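Local coordinates for protein SnoN,Epimerase SnoN (Streptomyces nogalater, PDB 5EP9) that acts as a non-heme iron, 2-oxoglutarate-dependent epimerase in the biosynthesis of the polyketide antibiotic nogalamycin, at residues Ala88-Gly93 with Phe121-Leu126; Pro117-Lys122 with Phe280-Arg285; Asp144-Pro149 with His220-His225; Ala156-Val161 with Ser240-Asp245. One frame throughout, in Å; residues are numbered along the deposited sequence. Where two conformers were deposited one is given.

Contact 1: Ala88-Gly93 with Phe121-Leu126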
# COMPACT_ATOMS: atom_id res chain seq x y z
N ALA A 88 -8.54 7.89 4.60
CA ALA A 88 -9.09 6.70 3.91
C ALA A 88 -9.61 7.10 2.53
O ALA A 88 -10.15 8.19 2.36
CB ALA A 88 -10.26 6.13 4.68
N ASP A 89 -9.34 6.24 1.57
CA ASP A 89 -9.83 6.42 0.21
C ASP A 89 -9.54 7.85 -0.32
O ASP A 89 -10.44 8.53 -0.84
CB ASP A 89 -11.33 6.14 0.19
CG ASP A 89 -11.67 4.72 0.68
OD1 ASP A 89 -11.28 3.73 0.00
OD2 ASP A 89 -12.25 4.63 1.82
N ALA A 90 -8.31 8.28 -0.12
CA ALA A 90 -7.95 9.68 -0.30
C ALA A 90 -8.12 10.17 -1.73
O ALA A 90 -8.46 11.35 -1.95
CB ALA A 90 -6.56 9.90 0.17
N GLN A 91 -8.04 9.23 -2.64
CA GLN A 91 -8.24 9.51 -4.04
C GLN A 91 -9.63 9.91 -4.42
O GLN A 91 -9.79 10.48 -5.42
CB GLN A 91 -7.80 8.36 -4.92
CG GLN A 91 -8.81 7.22 -5.12
CD GLN A 91 -8.94 6.25 -3.92
OE1 GLN A 91 -8.31 6.40 -2.91
NE2 GLN A 91 -9.81 5.31 -4.05
N LEU A 92 -10.61 9.58 -3.63
CA LEU A 92 -12.01 9.91 -3.96
C LEU A 92 -12.30 11.37 -3.76
O LEU A 92 -13.03 11.92 -4.50
CB LEU A 92 -13.06 9.10 -3.16
CG LEU A 92 -12.97 7.55 -3.29
CD1 LEU A 92 -14.04 6.87 -2.41
CD2 LEU A 92 -13.07 7.14 -4.78
N GLY A 93 -11.74 11.98 -2.74
CA GLY A 93 -11.92 13.41 -2.43
C GLY A 93 -10.81 14.37 -2.93
O GLY A 93 -11.03 15.54 -3.03
N PHE A 121 -7.40 0.04 -6.33
CA PHE A 121 -8.41 -0.30 -5.31
C PHE A 121 -8.61 0.81 -4.34
O PHE A 121 -9.73 1.24 -4.04
CB PHE A 121 -8.03 -1.60 -4.53
CG PHE A 121 -8.99 -1.92 -3.42
CD1 PHE A 121 -10.31 -2.22 -3.69
CD2 PHE A 121 -8.56 -1.99 -2.11
CE1 PHE A 121 -11.18 -2.53 -2.68
CE2 PHE A 121 -9.43 -2.30 -1.08
CZ PHE A 121 -10.74 -2.55 -1.37
N LYS A 122 -7.51 1.29 -3.82
CA LYS A 122 -7.54 2.51 -2.96
C LYS A 122 -6.17 3.13 -2.74
O LYS A 122 -5.11 2.46 -2.90
CB LYS A 122 -8.13 2.19 -1.59
CG LYS A 122 -7.19 1.30 -0.82
CD LYS A 122 -7.74 0.95 0.53
CE LYS A 122 -6.69 0.06 1.09
NZ LYS A 122 -7.04 -0.24 2.47
N LEU A 123 -6.18 4.43 -2.41
CA LEU A 123 -5.00 5.10 -1.89
C LEU A 123 -5.29 5.63 -0.51
O LEU A 123 -6.31 6.30 -0.31
CB LEU A 123 -4.52 6.18 -2.79
CG LEU A 123 -3.20 6.89 -2.34
CD1 LEU A 123 -2.33 7.28 -3.50
CD2 LEU A 123 -3.45 8.11 -1.45
N GLU A 124 -4.36 5.41 0.40
CA GLU A 124 -4.40 6.09 1.73
C GLU A 124 -3.24 7.02 2.00
O GLU A 124 -2.15 6.76 1.55
CB GLU A 124 -4.49 5.05 2.83
CG GLU A 124 -5.82 4.27 2.79
CD GLU A 124 -5.82 3.03 3.77
OE1 GLU A 124 -4.74 2.61 4.25
OE2 GLU A 124 -6.90 2.54 4.11
N VAL A 125 -3.46 8.08 2.76
CA VAL A 125 -2.40 8.93 3.21
C VAL A 125 -2.05 8.53 4.62
O VAL A 125 -2.93 8.57 5.45
CB VAL A 125 -2.83 10.40 3.19
CG1 VAL A 125 -1.76 11.33 3.73
CG2 VAL A 125 -3.22 10.85 1.79
N LEU A 126 -0.77 8.25 4.92
CA LEU A 126 -0.40 7.71 6.22
C LEU A 126 0.45 8.68 6.99
O LEU A 126 1.35 9.25 6.45
CB LEU A 126 0.32 6.37 6.13
CG LEU A 126 -0.33 5.33 5.23
CD1 LEU A 126 0.53 4.07 5.21
CD2 LEU A 126 -1.71 4.98 5.68
O HOH W 1 -11.72 0.92 -1.92
O HOH W 2 -8.90 3.73 2.42

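Contact 2: Pro117-Lys122 with Phe280-Arg285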
# COMPACT_ATOMS: atom_id res chain seq x y z
N PRO A 117 -2.45 -6.72 -16.18
CA PRO A 117 -3.12 -5.45 -16.04
C PRO A 117 -3.76 -5.33 -14.68
O PRO A 117 -4.18 -6.33 -14.10
CB PRO A 117 -4.22 -5.48 -17.11
CG PRO A 117 -3.76 -6.50 -18.11
CD PRO A 117 -2.92 -7.49 -17.37
N LEU A 118 -3.76 -4.10 -14.18
CA LEU A 118 -4.19 -3.80 -12.87
C LEU A 118 -5.21 -2.69 -12.85
O LEU A 118 -5.32 -1.90 -13.76
CB LEU A 118 -3.01 -3.39 -12.00
CG LEU A 118 -1.86 -4.40 -11.76
CD1 LEU A 118 -0.73 -3.66 -11.07
CD2 LEU A 118 -2.28 -5.62 -10.94
N ARG A 119 -5.90 -2.63 -11.73
CA ARG A 119 -6.79 -1.55 -11.33
C ARG A 119 -6.39 -1.00 -9.97
O ARG A 119 -5.77 -1.69 -9.15
CB ARG A 119 -8.23 -2.04 -11.20
CG ARG A 119 -8.90 -2.38 -12.49
CD ARG A 119 -10.20 -3.16 -12.29
NE ARG A 119 -10.80 -3.50 -13.56
CZ ARG A 119 -11.39 -2.61 -14.38
NH1 ARG A 119 -11.60 -1.35 -14.03
NH2 ARG A 119 -11.83 -2.99 -15.54
N LEU A 120 -6.74 0.25 -9.76
CA LEU A 120 -6.56 0.87 -8.45
C LEU A 120 -7.73 0.42 -7.59
O LEU A 120 -8.86 0.50 -8.00
CB LEU A 120 -6.56 2.38 -8.54
CG LEU A 120 -6.66 3.18 -7.24
CD1 LEU A 120 -5.40 3.03 -6.41
CD2 LEU A 120 -6.90 4.68 -7.52
N PHE A 121 -7.40 0.04 -6.33
CA PHE A 121 -8.41 -0.30 -5.31
C PHE A 121 -8.61 0.81 -4.34
O PHE A 121 -9.73 1.24 -4.04
CB PHE A 121 -8.03 -1.60 -4.53
CG PHE A 121 -8.99 -1.92 -3.42
CD1 PHE A 121 -10.31 -2.22 -3.69
CD2 PHE A 121 -8.56 -1.99 -2.11
CE1 PHE A 121 -11.18 -2.53 -2.68
CE2 PHE A 121 -9.43 -2.30 -1.08
CZ PHE A 121 -10.74 -2.55 -1.37
N LYS A 122 -7.51 1.29 -3.82
CA LYS A 122 -7.54 2.51 -2.96
C LYS A 122 -6.17 3.13 -2.74
O LYS A 122 -5.11 2.46 -2.90
CB LYS A 122 -8.13 2.19 -1.59
CG LYS A 122 -7.19 1.30 -0.82
CD LYS A 122 -7.74 0.95 0.53
CE LYS A 122 -6.69 0.06 1.09
NZ LYS A 122 -7.04 -0.24 2.47
N PHE A 280 -12.69 2.21 -9.72
CA PHE A 280 -11.63 1.15 -9.65
C PHE A 280 -10.85 1.13 -10.93
O PHE A 280 -10.90 0.17 -11.70
CB PHE A 280 -12.21 -0.23 -9.41
CG PHE A 280 -13.02 -0.32 -8.15
CD1 PHE A 280 -12.41 -0.31 -6.93
CD2 PHE A 280 -14.42 -0.46 -8.19
CE1 PHE A 280 -13.14 -0.43 -5.74
CE2 PHE A 280 -15.16 -0.56 -7.02
CZ PHE A 280 -14.51 -0.54 -5.79
N PRO A 281 -10.16 2.25 -11.23
CA PRO A 281 -9.77 2.47 -12.62
C PRO A 281 -8.65 1.57 -13.05
O PRO A 281 -7.67 1.36 -12.31
CB PRO A 281 -9.34 3.97 -12.63
CG PRO A 281 -8.87 4.19 -11.22
CD PRO A 281 -9.88 3.43 -10.41
N LEU A 282 -8.71 1.18 -14.30
CA LEU A 282 -7.59 0.60 -14.98
C LEU A 282 -6.37 1.55 -14.88
O LEU A 282 -6.50 2.73 -15.08
CB LEU A 282 -7.91 0.33 -16.42
CG LEU A 282 -8.94 -0.78 -16.71
CD1 LEU A 282 -9.48 -0.69 -18.13
CD2 LEU A 282 -8.33 -2.15 -16.39
N LEU A 283 -5.19 1.02 -14.58
CA LEU A 283 -3.98 1.82 -14.58
C LEU A 283 -3.47 2.16 -15.95
O LEU A 283 -2.67 3.04 -16.10
CB LEU A 283 -2.85 1.13 -13.80
CG LEU A 283 -3.12 0.75 -12.38
CD1 LEU A 283 -1.84 0.32 -11.70
CD2 LEU A 283 -3.84 1.81 -11.56
N ARG A 284 -3.85 1.42 -16.96
CA ARG A 284 -3.42 1.74 -18.31
C ARG A 284 -4.64 1.69 -19.25
O ARG A 284 -5.38 0.75 -19.23
CB ARG A 284 -2.32 0.76 -18.71
CG ARG A 284 -1.90 0.74 -20.18
CD ARG A 284 -0.94 -0.40 -20.45
NE ARG A 284 -1.69 -1.70 -20.36
CZ ARG A 284 -1.27 -2.88 -19.88
NH1 ARG A 284 -0.04 -3.06 -19.40
NH2 ARG A 284 -2.10 -3.93 -19.86
N ARG A 285 -4.84 2.72 -20.06
CA ARG A 285 -5.98 2.79 -20.99
C ARG A 285 -5.99 1.50 -21.87
O ARG A 285 -4.94 1.13 -22.44
CB ARG A 285 -5.90 4.06 -21.85
CG ARG A 285 -7.11 4.99 -21.74
CD ARG A 285 -7.24 5.83 -23.01
NE ARG A 285 -7.84 5.08 -24.14
CZ ARG A 285 -7.63 5.29 -25.45
NH1 ARG A 285 -6.78 6.21 -25.88
NH2 ARG A 285 -8.27 4.55 -26.36
O HOH W 3 -4.62 -1.74 -16.55

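Contact 3: Asp144-Pro149 with His220-His225. With FE (Fe (III) ion), chain F; AKG (2-oxoglutaric acid), chain E.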
# COMPACT_ATOMS: atom_id res chain seq x y z
N ASP A 144 -1.26 -8.42 4.01
CA ASP A 144 -2.40 -7.52 3.74
C ASP A 144 -3.61 -8.27 3.17
O ASP A 144 -4.74 -7.82 3.31
CB ASP A 144 -1.98 -6.41 2.71
CG ASP A 144 -0.95 -5.50 3.20
OD1 ASP A 144 -0.97 -5.09 4.40
OD2 ASP A 144 -0.17 -5.08 2.32
N ALA A 145 -3.35 -9.41 2.55
CA ALA A 145 -4.38 -10.11 1.72
C ALA A 145 -5.70 -10.39 2.36
O ALA A 145 -6.76 -10.24 1.77
CB ALA A 145 -3.85 -11.43 1.15
N PHE A 146 -5.66 -10.76 3.61
CA PHE A 146 -6.88 -11.20 4.29
C PHE A 146 -7.84 -10.07 4.58
O PHE A 146 -9.00 -10.30 4.79
CB PHE A 146 -6.49 -12.04 5.52
CG PHE A 146 -5.88 -13.46 5.14
CD1 PHE A 146 -5.35 -13.73 3.82
CD2 PHE A 146 -5.85 -14.55 6.07
CE1 PHE A 146 -4.81 -14.97 3.46
CE2 PHE A 146 -5.32 -15.79 5.71
CZ PHE A 146 -4.80 -15.99 4.41
N ALA A 147 -7.37 -8.84 4.47
CA ALA A 147 -8.23 -7.71 4.66
C ALA A 147 -8.81 -7.11 3.36
O ALA A 147 -9.52 -6.08 3.40
CB ALA A 147 -7.43 -6.63 5.40
N PHE A 148 -8.42 -7.68 2.23
CA PHE A 148 -8.85 -7.22 0.88
C PHE A 148 -10.15 -7.96 0.46
O PHE A 148 -10.15 -9.19 0.31
CB PHE A 148 -7.76 -7.42 -0.17
CG PHE A 148 -6.53 -6.58 0.02
CD1 PHE A 148 -6.55 -5.37 0.74
CD2 PHE A 148 -5.34 -6.97 -0.52
CE1 PHE A 148 -5.43 -4.56 0.86
CE2 PHE A 148 -4.25 -6.17 -0.41
CZ PHE A 148 -4.29 -4.98 0.28
N PRO A 149 -11.27 -7.24 0.37
CA PRO A 149 -12.50 -7.84 -0.04
C PRO A 149 -12.65 -8.00 -1.57
O PRO A 149 -13.66 -7.61 -2.17
CB PRO A 149 -13.55 -6.84 0.50
CG PRO A 149 -12.90 -5.52 0.18
CD PRO A 149 -11.43 -5.77 0.47
N HIS A 220 4.02 -7.39 -2.09
CA HIS A 220 2.98 -8.40 -2.33
C HIS A 220 2.04 -8.55 -1.13
O HIS A 220 2.40 -8.40 0.00
CB HIS A 220 3.69 -9.75 -2.65
CG HIS A 220 2.82 -10.84 -3.20
ND1 HIS A 220 1.96 -11.60 -2.42
CD2 HIS A 220 2.76 -11.37 -4.44
CE1 HIS A 220 1.35 -12.49 -3.17
NE2 HIS A 220 1.86 -12.41 -4.38
N ALA A 221 0.81 -8.86 -1.43
CA ALA A 221 -0.27 -8.97 -0.44
C ALA A 221 -0.08 -10.11 0.58
O ALA A 221 -0.77 -10.13 1.59
CB ALA A 221 -1.59 -9.18 -1.18
N ARG A 222 0.76 -11.07 0.23
CA ARG A 222 1.12 -12.17 1.15
C ARG A 222 2.46 -11.95 1.89
O ARG A 222 2.82 -12.74 2.76
CB ARG A 222 1.08 -13.54 0.45
CG ARG A 222 -0.36 -14.00 0.06
CD ARG A 222 -0.60 -15.46 -0.32
NE ARG A 222 -0.19 -16.42 0.69
CZ ARG A 222 -1.00 -17.02 1.52
NH1 ARG A 222 -2.31 -16.80 1.49
NH2 ARG A 222 -0.47 -17.88 2.39
N THR A 223 3.17 -10.84 1.59
CA THR A 223 4.45 -10.59 2.27
C THR A 223 4.22 -10.06 3.67
O THR A 223 3.49 -9.10 3.85
CB THR A 223 5.26 -9.62 1.49
OG1 THR A 223 5.52 -10.18 0.20
CG2 THR A 223 6.58 -9.30 2.20
N VAL A 224 4.85 -10.68 4.66
CA VAL A 224 4.77 -10.20 6.02
C VAL A 224 5.63 -8.94 6.15
O VAL A 224 6.75 -8.90 5.68
CB VAL A 224 5.27 -11.27 7.04
CG1 VAL A 224 5.29 -10.69 8.44
CG2 VAL A 224 4.37 -12.48 7.01
N HIS A 225 5.04 -7.92 6.75
CA HIS A 225 5.67 -6.64 6.90
C HIS A 225 5.18 -5.97 8.16
O HIS A 225 4.15 -6.27 8.72
CB HIS A 225 5.47 -5.72 5.71
CG HIS A 225 4.03 -5.45 5.35
ND1 HIS A 225 3.25 -6.41 4.81
CD2 HIS A 225 3.23 -4.38 5.54
CE1 HIS A 225 2.01 -5.95 4.69
NE2 HIS A 225 1.99 -4.70 5.06
FE FE F . 0.14 -3.73 5.42
C1 AKG E . 0.87 -1.45 4.14
O1 AKG E . 0.34 -2.52 3.73
O2 AKG E . 1.17 -0.51 3.36
C2 AKG E . 1.20 -1.29 5.58
O5 AKG E . 0.93 -2.22 6.36
C3 AKG E . 1.85 0.04 6.02
C4 AKG E . 2.35 0.10 7.46
C5 AKG E . 2.96 1.42 7.89
O3 AKG E . 3.10 2.33 7.06
O4 AKG E . 3.28 1.59 9.11
O HOH W 4 1.36 -8.14 2.51
O HOH W 5 -1.61 -2.66 5.82

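Contact 4: Ala156-Val161 with Ser240-Asp245. With AKG (2-oxoglutaric acid), chain E.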
# COMPACT_ATOMS: atom_id res chain seq x y z
N ALA A 156 -2.60 -9.24 -5.01
CA ALA A 156 -2.56 -7.79 -4.97
C ALA A 156 -1.20 -7.30 -4.53
O ALA A 156 -0.31 -8.04 -4.02
CB ALA A 156 -3.62 -7.28 -4.06
N LEU A 157 -0.99 -6.05 -4.79
CA LEU A 157 0.27 -5.38 -4.34
C LEU A 157 0.07 -3.92 -3.94
O LEU A 157 -0.82 -3.22 -4.47
CB LEU A 157 1.39 -5.50 -5.35
CG LEU A 157 1.39 -4.65 -6.58
CD1 LEU A 157 2.69 -4.91 -7.35
CD2 LEU A 157 0.30 -5.18 -7.48
N THR A 158 0.96 -3.48 -3.05
CA THR A 158 0.89 -2.18 -2.45
C THR A 158 2.14 -1.32 -2.78
O THR A 158 3.23 -1.78 -2.60
CB THR A 158 0.69 -2.32 -0.96
OG1 THR A 158 -0.56 -2.97 -0.69
CG2 THR A 158 0.74 -0.96 -0.26
N ALA A 159 1.95 -0.11 -3.28
CA ALA A 159 3.00 0.90 -3.45
C ALA A 159 3.01 1.87 -2.28
O ALA A 159 2.02 2.54 -2.02
CB ALA A 159 2.79 1.69 -4.72
N TRP A 160 4.12 1.91 -1.53
CA TRP A 160 4.24 2.76 -0.35
C TRP A 160 5.26 3.81 -0.71
O TRP A 160 6.43 3.50 -0.96
CB TRP A 160 4.70 1.92 0.83
CG TRP A 160 4.60 2.45 2.24
CD1 TRP A 160 3.69 2.05 3.18
CD2 TRP A 160 5.48 3.35 2.89
NE1 TRP A 160 3.95 2.66 4.37
CE2 TRP A 160 4.99 3.53 4.20
CE3 TRP A 160 6.53 4.18 2.43
CZ2 TRP A 160 5.61 4.35 5.11
CZ3 TRP A 160 7.17 5.05 3.36
CH2 TRP A 160 6.71 5.10 4.69
N VAL A 161 4.80 5.05 -0.80
CA VAL A 161 5.64 6.14 -1.37
C VAL A 161 6.02 7.07 -0.23
O VAL A 161 5.12 7.64 0.43
CB VAL A 161 4.85 6.92 -2.46
CG1 VAL A 161 5.64 8.03 -3.04
CG2 VAL A 161 4.43 5.96 -3.53
N SER A 240 0.04 5.01 0.65
CA SER A 240 -0.06 3.59 0.38
C SER A 240 -1.22 3.27 -0.52
O SER A 240 -2.35 3.58 -0.22
CB SER A 240 -0.18 2.84 1.73
OG SER A 240 -0.01 1.51 1.55
N ALA A 241 -0.90 2.74 -1.69
CA ALA A 241 -1.88 2.44 -2.67
C ALA A 241 -1.91 0.95 -2.97
O ALA A 241 -0.88 0.36 -3.25
CB ALA A 241 -1.60 3.20 -3.98
N VAL A 242 -3.10 0.40 -2.99
CA VAL A 242 -3.35 -1.02 -3.30
C VAL A 242 -3.88 -1.14 -4.74
O VAL A 242 -4.80 -0.46 -5.12
CB VAL A 242 -4.39 -1.60 -2.32
CG1 VAL A 242 -4.71 -3.04 -2.64
CG2 VAL A 242 -3.88 -1.47 -0.88
N TYR A 243 -3.15 -1.89 -5.51
CA TYR A 243 -3.48 -2.29 -6.85
C TYR A 243 -3.87 -3.80 -6.92
O TYR A 243 -3.32 -4.67 -6.20
CB TYR A 243 -2.30 -2.07 -7.76
CG TYR A 243 -1.80 -0.65 -7.69
CD1 TYR A 243 -2.56 0.38 -8.18
CD2 TYR A 243 -0.61 -0.32 -7.06
CE1 TYR A 243 -2.15 1.70 -8.10
CE2 TYR A 243 -0.20 1.02 -7.00
CZ TYR A 243 -0.95 2.01 -7.50
OH TYR A 243 -0.54 3.33 -7.44
N MET A 244 -4.82 -4.07 -7.78
CA MET A 244 -5.44 -5.38 -7.90
C MET A 244 -5.51 -5.73 -9.35
O MET A 244 -5.60 -4.89 -10.21
CB MET A 244 -6.84 -5.42 -7.27
CG MET A 244 -7.85 -4.48 -7.93
SD MET A 244 -9.33 -4.38 -6.85
CE MET A 244 -10.21 -3.15 -7.83
N ASP A 245 -5.57 -7.03 -9.58
CA ASP A 245 -5.82 -7.57 -10.92
C ASP A 245 -7.03 -6.93 -11.55
O ASP A 245 -8.06 -6.75 -10.89
CB ASP A 245 -6.14 -9.03 -10.79
CG ASP A 245 -5.98 -9.78 -12.10
OD1 ASP A 245 -6.74 -9.64 -13.06
OD2 ASP A 245 -5.06 -10.64 -12.14
C1 AKG E . 0.87 -1.45 4.14
O1 AKG E . 0.34 -2.52 3.73
O2 AKG E . 1.17 -0.51 3.36
C2 AKG E . 1.20 -1.29 5.58
O5 AKG E . 0.93 -2.22 6.36
C3 AKG E . 1.85 0.04 6.02
C4 AKG E . 2.35 0.10 7.46
C5 AKG E . 2.96 1.42 7.89
O3 AKG E . 3.10 2.33 7.06
O4 AKG E . 3.28 1.59 9.11

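Contact 1: Ala88-Gly93 with Phe121-Leu126
Just past strand 82-87 of the large antiparallel sheet, the chain turns into a short, weakly bonded helix, and A90 and Q91 fasten that turn to L123 on the neighbouring strand 118-128. L123 is gripped through both of its backbone polar atoms. Its O accepts the amide of A90, with A90 N to L123 O at 2.8 Å, and its N gives a fairly straight bond (164°) to the side chain of Q91, with L123 N to Q91 OE1 at 2.9 Å. Q91 reaches there with CG wedged between its own N and carbonyl carbon (chi1 84°), and the chain bends at chi2. The amide is turned so that the N-H of L123 comes from above its carbonyl plane, 58° out of it. An alanine at Q91 would probably leave the N-H of L123 without this acceptor and loosen the turn from the strand. Both segments lie in the 14-202 part of the construct. The strand itself is irregular here: F121 and K122 both face V242, a classic beta bulge. Beyond it, A90 CB sits against L123 CD2 at 3.9 Å and V125 CG2 at 3.8 Å, two side chains that also touch helix 95-101. Next to this, a water accepts from D89 N (2.7 Å) and donates to E124 OE2 (2.9 Å). The same E124 OE2 takes a weak salt bridge from K122 NZ at 3.2 Å. A second water donates to F121 O at 2.9 Å and, weakly, to OD1 of D89.

Contact 2: Pro117-Lys122 with Phe280-Arg285
R119 and L282 face each other at a single backbone bridge, where the loop 280-285 runs beside the start of strand 118-128. Two backbone hydrogen bonds flank the bridge: L283 N to L118 O at 3.0 Å and L120 N to P281 O at 2.9 Å. In the R119 side chain CG stands anti to the carbonyl carbon (chi1 -70°), and the chain runs extended to NE, its CB, CG and CD close to F280 O. NH1 bonds to F280 O at 2.9 Å, the oxygen lying in the guanidinium plane, while one face of the group is covered by L282 CD2, which sits over its centre, 3.7 Å from R119 CZ. NE is taken by A246 O, so two bonds and one packed face should restrict rotation of the group. The two methyls of L283 meet alternate residues of the strand: CD1 rests on L118 CB at 3.9 Å and CD2 on L120 CB at 4.1 Å. At one end, the F280 and F121 side chains lie side by side, pointing the same way, with F280 CE1 at 3.9 Å from F121 CD1; L120 O lies in the plane of the F280 ring, at its edge. At the other end the poorly ordered R284 lays NH2 near P117 CG, while its NH1 forms a salt bridge with E111. The contact joins the 14-202 and 203-305 parts of the construct. Helix 104-114 touches L118 and L283, helix 95-101 meets L120 and P281, and strand 236-245 pairs with R119 through M244.

Contact 3: Asp144-Pro149 with His220-His225
D144 and H225 meet at the iron, each giving one atom to it. Starting at D144 CB, the side chain passes A221 O at 4.1 Å, and CG stands anti to the carbonyl carbon (chi1 -64°), 3.3 Å from O1 of 2-oxoglutarate. There the carboxylate divides its work. OD1 binds the iron(III) ion at 2.0 Å. OD2 turns to a hydrogen bond from H219, which helps to fix the rotation of the group, and lies 3.3 Å from H225 CE1. H225 NE2 binds the same ion at 2.1 Å, its ring plane 72° from that of the carboxylate. With H142 as third protein ligand, this is the facial triad of two histidines and one carboxylate found in the non-heme iron, 2-oxoglutarate-dependent enzymes; O1 and O5 of 2-oxoglutarate chelate the metal, O5 at 1.9 Å from the iron, and a water fills the sixth site. The far nitrogen of the H225 ring is held too: ND1 donates to T223 O at 2.9 Å, with that oxygen in the ring plane. T223 closes a type I turn begun at H220. The backbone of the D144 loop is tied to this turn by A145 N to A221 O at 2.8 Å and by a weak bond from D144 N to the same oxygen. A water accepts from D144 N and donates to the O atoms of H220 and T223. The contact joins the 14-202 and 203-305 parts of the construct. Close by, A221 CB packs against A145 CB and F148 CE2, and the carbonyl oxygen of D144 sits over the centre of the F148 ring.

Contact 4: Ala156-Val161 with Ser240-Asp245
W160 and S240 stand across from each other as a non-hydrogen-bonded pair of antiparallel strands and turn their side chains to the same face of the sheet, where each takes a carboxylate of 2-oxoglutarate. W160 has CG anti to its backbone N (chi1 -165°), and its indole meets the ligand with an edge: NE1 donates to O3 at 2.8 Å, fairly straight at 161°. S240 OG donates to O2, of the other carboxylate, at 3.0 Å, and T158 CG2 packs against that S240 OG at 3.2 Å. T158 and V242 pair on this face too, with T158 OG1 3.6 Å from V242 CG2. A phenylalanine at W160 would have no indole N-H, and O3 of 2-oxoglutarate would probably lose this bond and be held less firmly. On the other face, A159 CB comes in at the edge of the Y243 ring, 3.8 Å from Y243 CE2, while L157 CD2 lies 4.1 Å from Y243 CB. Four backbone hydrogen bonds, two at L157/Y243 and two at A159/A241, join the strands; the first strand lies in the 14-202 part of the construct, the second in the 203-305 part. This pair sits in the middle of the large sheet, between strands 216-220 and 118-128. Helix 104-114 covers the L157, A159 and Y243 face, and the hydroxyl of Y243 reaches O of A101, at the end of helix 95-101.

In the fold
Contacts 1, 2 and 4 all involve strands of the seven-stranded antiparallel sheet. Contacts 1 and 2 share F121 and K122 on strand 118-128, their centres about 14 Å apart, and contact 4 lies one strand further in, about 11 Å and 10 Å from them. Contact 3 is in the loops at the metal, its centre about 10 Å from that of contact 4; both touch 2-oxoglutarate. Along the chain, contact 1 closes first, contact 2 spans contacts 3 and 4, and the segments of these two alternate. The arrangement fits the double-stranded beta-helix of the cupin clan, with iron and cosubstrate inside and helices and the C-terminal loop packed outside.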